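Local coordinates for extracellular solute-binding protein, family 1 (Bifidobacterium longum subsp. infantis, PDB 6FTH) that probably captures human milk oligosaccharides outside the cell and delivers them to an ABC transporter for uptake, at residues K496-S500 against L501-E505; G411-P414 against D415-I419; D174-E177 against N178-A182. All blocks are in the same frame, centred on the assembly; numbering follows the deposited sequence.

Interaction 1 of 3, residues K496-S500 against L501-E505; sequences KQLDS and LGLQE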
loop_
_atom_site.group_PDB
_atom_site.type_symbol
_atom_site.label_atom_id
_atom_site.label_comp_id
_atom_site.label_asym_id
_atom_site.label_seq_id
_atom_site.Cartn_x
_atom_site.Cartn_y
_atom_site.Cartn_z
ATOM N N LYS A 496 -15.193 1.699 -26.283
ATOM C CA LYS A 496 -14.814 0.845 -27.402
ATOM C C LYS A 496 -13.305 0.823 -27.584
ATOM O O LYS A 496 -12.724 -0.211 -27.922
ATOM C CB LYS A 496 -15.506 1.343 -28.665
ATOM C CG LYS A 496 -17.002 1.185 -28.637
ATOM C CD LYS A 496 -17.604 1.916 -29.832
ATOM C CE LYS A 496 -18.919 1.316 -30.266
ATOM N NZ LYS A 496 -19.988 1.554 -29.283
ATOM N N GLN A 497 -12.646 1.958 -27.358
ATOM C CA GLN A 497 -11.198 1.995 -27.487
ATOM C C GLN A 497 -10.526 1.064 -26.482
ATOM O O GLN A 497 -9.585 0.342 -26.828
ATOM C CB GLN A 497 -10.668 3.437 -27.357
ATOM C CG GLN A 497 -9.181 3.574 -27.628
ATOM C CD GLN A 497 -8.704 5.016 -27.646
ATOM O OE1 GLN A 497 -9.421 5.928 -27.249
ATOM N NE2 GLN A 497 -7.494 5.222 -28.123
ATOM N N LEU A 498 -10.982 1.066 -25.219
ATOM C CA LEU A 498 -10.360 0.186 -24.228
ATOM C C LEU A 498 -10.568 -1.278 -24.590
ATOM O O LEU A 498 -9.658 -2.101 -24.437
ATOM C CB LEU A 498 -10.910 0.468 -22.823
ATOM C CG LEU A 498 -10.659 1.897 -22.293
ATOM C CD1 LEU A 498 -10.920 1.927 -20.770
ATOM C CD2 LEU A 498 -9.240 2.399 -22.597
ATOM N N ASP A 499 -11.748 -1.602 -25.107
ATOM C CA ASP A 499 -12.012 -2.965 -25.581
ATOM C C ASP A 499 -11.052 -3.342 -26.702
ATOM O O ASP A 499 -10.502 -4.449 -26.710
ATOM C CB ASP A 499 -13.456 -3.078 -26.060
ATOM C CG ASP A 499 -14.464 -3.150 -24.912
ATOM O OD1 ASP A 499 -14.039 -3.145 -23.742
ATOM O OD2 ASP A 499 -15.680 -3.208 -25.191
ATOM N N SER A 500 -10.791 -2.413 -27.628
ATOM C CA SER A 500 -9.854 -2.678 -28.715
ATOM C C SER A 500 -8.436 -2.910 -28.216
ATOM O O SER A 500 -7.637 -3.532 -28.920
ATOM C CB SER A 500 -9.854 -1.507 -29.700
ATOM O OG SER A 500 -9.066 -0.420 -29.242
ATOM N N LEU A 501 -8.112 -2.436 -27.013
ATOM C CA LEU A 501 -6.815 -2.605 -26.389
ATOM C C LEU A 501 -6.756 -3.808 -25.451
ATOM O O LEU A 501 -5.740 -4.022 -24.786
ATOM C CB LEU A 501 -6.425 -1.298 -25.663
ATOM C CG LEU A 501 -6.339 -0.058 -26.562
ATOM C CD1 LEU A 501 -6.102 1.186 -25.725
ATOM C CD2 LEU A 501 -5.183 -0.233 -27.556
ATOM N N GLY A 502 -7.818 -4.613 -25.403
ATOM C CA GLY A 502 -7.797 -5.860 -24.667
ATOM C C GLY A 502 -8.432 -5.822 -23.292
ATOM O O GLY A 502 -8.234 -6.763 -22.527
ATOM N N LEU A 503 -9.163 -4.751 -22.944
ATOM C CA LEU A 503 -9.744 -4.683 -21.598
ATOM C C LEU A 503 -10.551 -5.929 -21.260
ATOM O O LEU A 503 -10.437 -6.454 -20.145
ATOM C CB LEU A 503 -10.605 -3.434 -21.438
ATOM C CG LEU A 503 -11.233 -3.253 -20.057
ATOM C CD1 LEU A 503 -10.154 -3.146 -19.035
ATOM C CD2 LEU A 503 -12.101 -2.015 -20.012
ATOM N N GLN A 504 -11.378 -6.408 -22.193
ATOM C CA GLN A 504 -12.253 -7.539 -21.868
ATOM C C GLN A 504 -11.473 -8.840 -21.746
ATOM O O GLN A 504 -11.880 -9.733 -20.986
ATOM C CB GLN A 504 -13.383 -7.673 -22.879
ATOM C CG GLN A 504 -14.273 -6.485 -22.971
ATOM C CD GLN A 504 -14.768 -6.064 -21.627
ATOM O OE1 GLN A 504 -15.189 -6.893 -20.821
ATOM N NE2 GLN A 504 -14.677 -4.773 -21.346
ATOM N N GLU A 505 -10.343 -8.970 -22.455
ATOM C CA GLU A 505 -9.439 -10.082 -22.216
ATOM C C GLU A 505 -8.892 -10.016 -20.796
ATOM O O GLU A 505 -8.810 -11.029 -20.090
ATOM C CB GLU A 505 -8.288 -10.047 -23.231
ATOM C CG GLU A 505 -7.254 -11.161 -23.030
ATOM C CD GLU A 505 -6.125 -11.129 -24.065
ATOM O OE1 GLU A 505 -5.771 -10.014 -24.540
ATOM O OE2 GLU A 505 -5.597 -12.223 -24.384
HETATM O O HOH W 1 -11.262 -6.432 -25.022
#

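Interaction 2 of 3, residues G411-P414 against D415-I419; sequences GWIP and DGVTI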
loop_
_atom_site.group_PDB
_atom_site.type_symbol
_atom_site.label_atom_id
_atom_site.label_comp_id
_atom_site.label_asym_id
_atom_site.label_seq_id
_atom_site.Cartn_x
_atom_site.Cartn_y
_atom_site.Cartn_z
ATOM N N GLY A 411 10.412 -10.346 8.040
ATOM C CA GLY A 411 10.038 -10.972 9.295
ATOM C C GLY A 411 8.555 -10.810 9.525
ATOM O O GLY A 411 7.814 -10.434 8.616
ATOM N N TRP A 412 8.120 -11.102 10.758
ATOM C CA TRP A 412 6.713 -10.973 11.085
ATOM C C TRP A 412 6.539 -10.595 12.544
ATOM O O TRP A 412 7.310 -11.049 13.400
ATOM C CB TRP A 412 5.893 -12.230 10.752
ATOM C CG TRP A 412 6.129 -13.440 11.624
ATOM C CD1 TRP A 412 7.290 -14.147 11.765
ATOM C CD2 TRP A 412 5.147 -14.111 12.431
ATOM N NE1 TRP A 412 7.096 -15.199 12.640
ATOM C CE2 TRP A 412 5.788 -15.195 13.050
ATOM C CE3 TRP A 412 3.787 -13.892 12.684
ATOM C CZ2 TRP A 412 5.116 -16.072 13.887
ATOM C CZ3 TRP A 412 3.123 -14.751 13.533
ATOM C CH2 TRP A 412 3.792 -15.830 14.122
ATOM N N ILE A 413 5.537 -9.764 12.802
ATOM C CA ILE A 413 5.156 -9.367 14.162
ATOM C C ILE A 413 3.935 -10.186 14.545
ATOM O O ILE A 413 2.827 -9.922 14.025
ATOM C CB ILE A 413 4.876 -7.859 14.274
ATOM C CG1 ILE A 413 6.038 -7.001 13.746
ATOM C CG2 ILE A 413 4.558 -7.500 15.727
ATOM C CD1 ILE A 413 7.364 -7.186 14.438
ATOM N N PRO A 414 4.062 -11.194 15.421
ATOM C CA PRO A 414 2.897 -12.007 15.810
ATOM C C PRO A 414 1.880 -11.184 16.588
ATOM O O PRO A 414 2.218 -10.222 17.283
ATOM C CB PRO A 414 3.507 -13.098 16.701
ATOM C CG PRO A 414 4.977 -13.139 16.346
ATOM C CD PRO A 414 5.308 -11.699 16.034
ATOM N N ASP A 415 0.607 -11.602 16.503
ATOM C CA ASP A 415 -0.453 -10.895 17.227
ATOM C C ASP A 415 -0.261 -10.929 18.753
ATOM O O ASP A 415 -0.752 -10.027 19.460
ATOM C CB ASP A 415 -1.806 -11.494 16.882
ATOM C CG ASP A 415 -2.308 -11.122 15.510
ATOM O OD1 ASP A 415 -1.597 -10.435 14.716
ATOM O OD2 ASP A 415 -3.453 -11.541 15.191
ATOM N N GLY A 416 0.449 -11.939 19.273
ATOM C CA GLY A 416 0.737 -12.005 20.706
ATOM C C GLY A 416 1.766 -10.994 21.205
ATOM O O GLY A 416 1.931 -10.857 22.425
ATOM N N VAL A 417 2.427 -10.278 20.307
ATOM C CA VAL A 417 3.392 -9.243 20.657
ATOM C C VAL A 417 2.667 -7.917 20.773
ATOM O O VAL A 417 1.816 -7.589 19.937
ATOM C CB VAL A 417 4.477 -9.165 19.566
ATOM C CG1 VAL A 417 5.307 -7.853 19.669
ATOM C CG2 VAL A 417 5.363 -10.389 19.649
ATOM N N THR A 418 2.997 -7.154 21.814
ATOM C CA THR A 418 2.496 -5.800 22.008
ATOM C C THR A 418 3.667 -4.838 21.918
ATOM O O THR A 418 4.720 -5.080 22.522
ATOM C CB THR A 418 1.822 -5.650 23.367
ATOM O OG1 THR A 418 0.647 -6.477 23.379
ATOM C CG2 THR A 418 1.423 -4.191 23.603
ATOM N N ILE A 419 3.481 -3.766 21.157
ATOM C CA ILE A 419 4.489 -2.726 21.009
ATOM C C ILE A 419 3.875 -1.437 21.492
ATOM O O ILE A 419 2.803 -1.036 21.023
ATOM C CB ILE A 419 4.939 -2.571 19.552
ATOM C CG1 ILE A 419 5.553 -3.884 19.047
ATOM C CG2 ILE A 419 5.940 -1.403 19.434
ATOM C CD1 ILE A 419 5.797 -3.933 17.535
HETATM O O HOH W 2 0.478 -8.825 14.899
HETATM O O HOH W 3 0.980 -7.486 17.269
#

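Interaction 3 of 3, residues D174-E177 against N178-A182; sequences DELE and NVLKA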
loop_
_atom_site.group_PDB
_atom_site.type_symbol
_atom_site.label_atom_id
_atom_site.label_comp_id
_atom_site.label_asym_id
_atom_site.label_seq_id
_atom_site.Cartn_x
_atom_site.Cartn_y
_atom_site.Cartn_z
ATOM N N ASP A 174 -23.953 15.425 -2.350
ATOM C CA ASP A 174 -24.537 16.777 -2.290
ATOM C C ASP A 174 -24.112 17.507 -1.021
ATOM O O ASP A 174 -23.790 18.703 -1.059
ATOM C CB ASP A 174 -26.061 16.707 -2.335
ATOM C CG ASP A 174 -26.622 16.500 -3.745
ATOM O OD1 ASP A 174 -25.856 16.523 -4.730
ATOM O OD2 ASP A 174 -27.859 16.326 -3.852
ATOM N N GLU A 175 -24.156 16.818 0.126
ATOM C CA GLU A 175 -23.717 17.423 1.381
ATOM C C GLU A 175 -22.238 17.766 1.324
ATOM O O GLU A 175 -21.814 18.814 1.835
ATOM C CB GLU A 175 -23.993 16.468 2.548
ATOM C CG GLU A 175 -25.464 16.376 2.914
ATOM C CD GLU A 175 -25.769 15.347 3.986
ATOM O OE1 GLU A 175 -24.831 14.732 4.535
ATOM O OE2 GLU A 175 -26.963 15.173 4.300
ATOM N N LEU A 176 -21.428 16.913 0.676
ATOM C CA LEU A 176 -20.012 17.235 0.533
ATOM C C LEU A 176 -19.813 18.498 -0.299
ATOM O O LEU A 176 -19.000 19.363 0.061
ATOM C CB LEU A 176 -19.232 16.054 -0.038
ATOM C CG LEU A 176 -17.764 16.294 -0.364
ATOM C CD1 LEU A 176 -16.960 16.685 0.870
ATOM C CD2 LEU A 176 -17.198 15.041 -1.027
ATOM N N GLU A 177 -20.533 18.619 -1.418
ATOM C CA GLU A 177 -20.412 19.815 -2.238
ATOM C C GLU A 177 -20.779 21.056 -1.430
ATOM O O GLU A 177 -20.078 22.084 -1.491
ATOM C CB GLU A 177 -21.284 19.678 -3.491
ATOM C CG GLU A 177 -21.134 20.838 -4.424
ATOM C CD GLU A 177 -22.030 20.753 -5.643
ATOM O OE1 GLU A 177 -22.887 19.842 -5.726
ATOM O OE2 GLU A 177 -21.859 21.609 -6.533
ATOM N N ASN A 178 -21.843 20.972 -0.633
ATOM C CA ASN A 178 -22.256 22.128 0.165
ATOM C C ASN A 178 -21.178 22.522 1.165
ATOM O O ASN A 178 -20.878 23.716 1.333
ATOM C CB ASN A 178 -23.568 21.820 0.873
ATOM C CG ASN A 178 -24.056 22.970 1.729
ATOM O OD1 ASN A 178 -24.421 24.034 1.211
ATOM N ND2 ASN A 178 -24.084 22.760 3.049
ATOM N N VAL A 179 -20.580 21.535 1.843
ATOM C CA VAL A 179 -19.485 21.814 2.771
ATOM C C VAL A 179 -18.319 22.484 2.058
ATOM O O VAL A 179 -17.717 23.448 2.567
ATOM C CB VAL A 179 -19.041 20.501 3.453
ATOM C CG1 VAL A 179 -17.689 20.665 4.109
ATOM C CG2 VAL A 179 -20.101 20.026 4.431
ATOM N N LEU A 180 -17.962 21.985 0.872
ATOM C CA LEU A 180 -16.815 22.534 0.173
ATOM C C LEU A 180 -17.068 23.974 -0.255
ATOM O O LEU A 180 -16.151 24.794 -0.212
ATOM C CB LEU A 180 -16.482 21.666 -1.038
ATOM C CG LEU A 180 -16.013 20.228 -0.734
ATOM C CD1 LEU A 180 -15.770 19.522 -2.019
ATOM C CD2 LEU A 180 -14.761 20.215 0.118
ATOM N N LYS A 181 -18.301 24.296 -0.680
ATOM C CA LYS A 181 -18.629 25.683 -1.017
ATOM C C LYS A 181 -18.468 26.593 0.190
ATOM O O LYS A 181 -17.994 27.729 0.065
ATOM C CB LYS A 181 -20.053 25.778 -1.561
ATOM C CG LYS A 181 -20.219 25.150 -2.953
ATOM C CD LYS A 181 -21.641 25.154 -3.480
ATOM C CE LYS A 181 -21.691 24.564 -4.902
ATOM N NZ LYS A 181 -23.112 24.367 -5.378
ATOM N N ALA A 182 -18.886 26.125 1.361
ATOM C CA ALA A 182 -18.710 26.901 2.582
ATOM C C ALA A 182 -17.240 27.105 2.897
ATOM O O ALA A 182 -16.816 28.213 3.263
ATOM C CB ALA A 182 -19.408 26.182 3.729
#

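Interaction 1 of 3, residues K496-S500 against L501-E505
Asp-499 and Gln-504 meet across the break between two helices, where NE2 of Gln-504 donates to OD1 of Asp-499 over 3.0 Å. The amide approaches OD1 from the syn side but rises out of the carboxylate plane, whereas the oxygen stays close to the plane of the amide; the two flat groups end up 80° apart. Chi1 sets Gln-504 CG against the same oxygen, and a bend at chi2, -51°, turns the amide back to Asp-499. The apolar side of the junction belongs to Leu-503, whose CD2 packs on Leu-498 CB at 3.9 Å. Leu-501 uses its branch point instead, CG lying 3.3 Å from Gln-497 O. That carbonyl also takes the hydroxyl of Ser-500, OG to Gln-497 O 2.6 Å, because a chi1 of 80° folds OG back over the last turn; a weak bond from Leu-501 N adds to the grip. One shell out, a water donates to Asp-499 O at 2.7 Å and accepts from Gln-504 N at 2.8 Å, stitching the end of one helix to the first turn of the next. Leu-498 continues onto Val-473 and Val-474 of helix 457-484, and Thr-247 touches both Leu-498 and Leu-503. Beneath the side chains the backbone closes the helix: Leu-503 N bonds Leu-498 O at 3.1 Å, and Gly-502 N reaches Asp-499 O at 3.0 Å from above the carbonyl plane. With Gly-502 at positive phi, where a CB would jam against the preceding carbonyl, this is a Schellman motif ending helix 487-500, and the same glycine is the N-cap of helix 503-518.

Interaction 2 of 3, residues G411-P414 against D415-I419
Pro-414 and Val-417 bracket a tight turn, and the proline ring can be followed atom by atom. Its CB starts beside the backbone, 3.3 Å from Asp-415 N. Next comes CG, which sits over one face of the Trp-412 indole, 3.6 Å above the plane and displaced toward the rim. CD then closes the ring against Val-417, meeting CG2 at 3.8 Å. The proline thus lies between an aromatic face and a valine methyl, while Trp-412 also stacks with Phe-119. Val-417 spreads its two methyls: with chi1 at 165°, CG2 goes to the proline and CG1 to Ile-413, whose CG2 it meets at 4.0 Å, the two side chains crossing at about a right angle. The same Ile-413 methyl is also 4.2 Å from Ile-419 CD1, so one small branch serves two partners at the start of strand 418-420. Beneath these side chains Val-417 N bonds Pro-414 O at 3.0 Å, coming from above the carbonyl plane and closing a type I beta turn. Two waters line the polar side. One lies 2.7 Å from Ile-413 O and 2.6 Å from Asp-415 OD1; the other sits between Pro-414 O and Val-417 O, and both have more acceptors near them than protons to give. Asp-415 OD1 has its main partner in Lys-123, a salt bridge outside the turn. The chemistry is two-sided: apolar branches face the buried interior, while several carbonyls in and next to the turn, and the carboxylate, are met by water and lysine, with Lys-146 bonding Asp-415 O.

Interaction 3 of 3, residues D174-E177 against N178-A182
Leu-180 N donates to Leu-176 O at 2.9 Å, the shortest of four successive backbone bonds that mark this as plain alpha-helix, part of helix 173-185. The leucine side chain leans on the same carbonyl, Leu-180 CG lying 3.2 Å from Leu-176 O, and then meets Leu-176 CD1 at 4.0 Å; both leucines pack on helix 249-263, through Tyr-257 and Leu-261. One residue further on, Glu-177 and Lys-181 form an i to i+4 salt bridge, OE2 to NZ 3.2 Å, weak as a hydrogen bond. Glu-177 runs out extended, its CG opposite the backbone N (chi1 -176°), and Lys-181, extended too, slants across it so that Lys-181 CE touches Glu-177 CG at 3.8 Å. The other carboxylate oxygen, OE1, has the stronger partner, Lys-260 of helix 249-263, while Glu-264 brings a like charge close to OE2 and a long, weak ion pair to Lys-181. With an alanine in place of Glu-177, Lys-260 would probably lose its carboxylate mate and the Lys-181 chain would be likelier to swing. Elsewhere on the helix, Val-179 CG2 rests 3.3 Å from Glu-175 O.

From the N terminus the chain reaches interaction 3 first, which takes up most of helix 173-185, a helix that packs between helix 249-263, helix 159-165 and strand 197-199. Interaction 2 follows, a turn leading out of the loop after helix 390-398 into strand 418-420, the edge of a three-stranded sheet. Interaction 1 comes last, where helix 487-500 gives way to helix 503-518 near the C terminus. Each joins consecutive residues, so none closes a long loop, and they run in series without nesting or crossing. Centres lie about 37 Å (1 and 3), 42 Å (2 and 3) and 45 Å (1 and 2) apart; interactions 1 and 2 fall on opposite sides of the chain's centre.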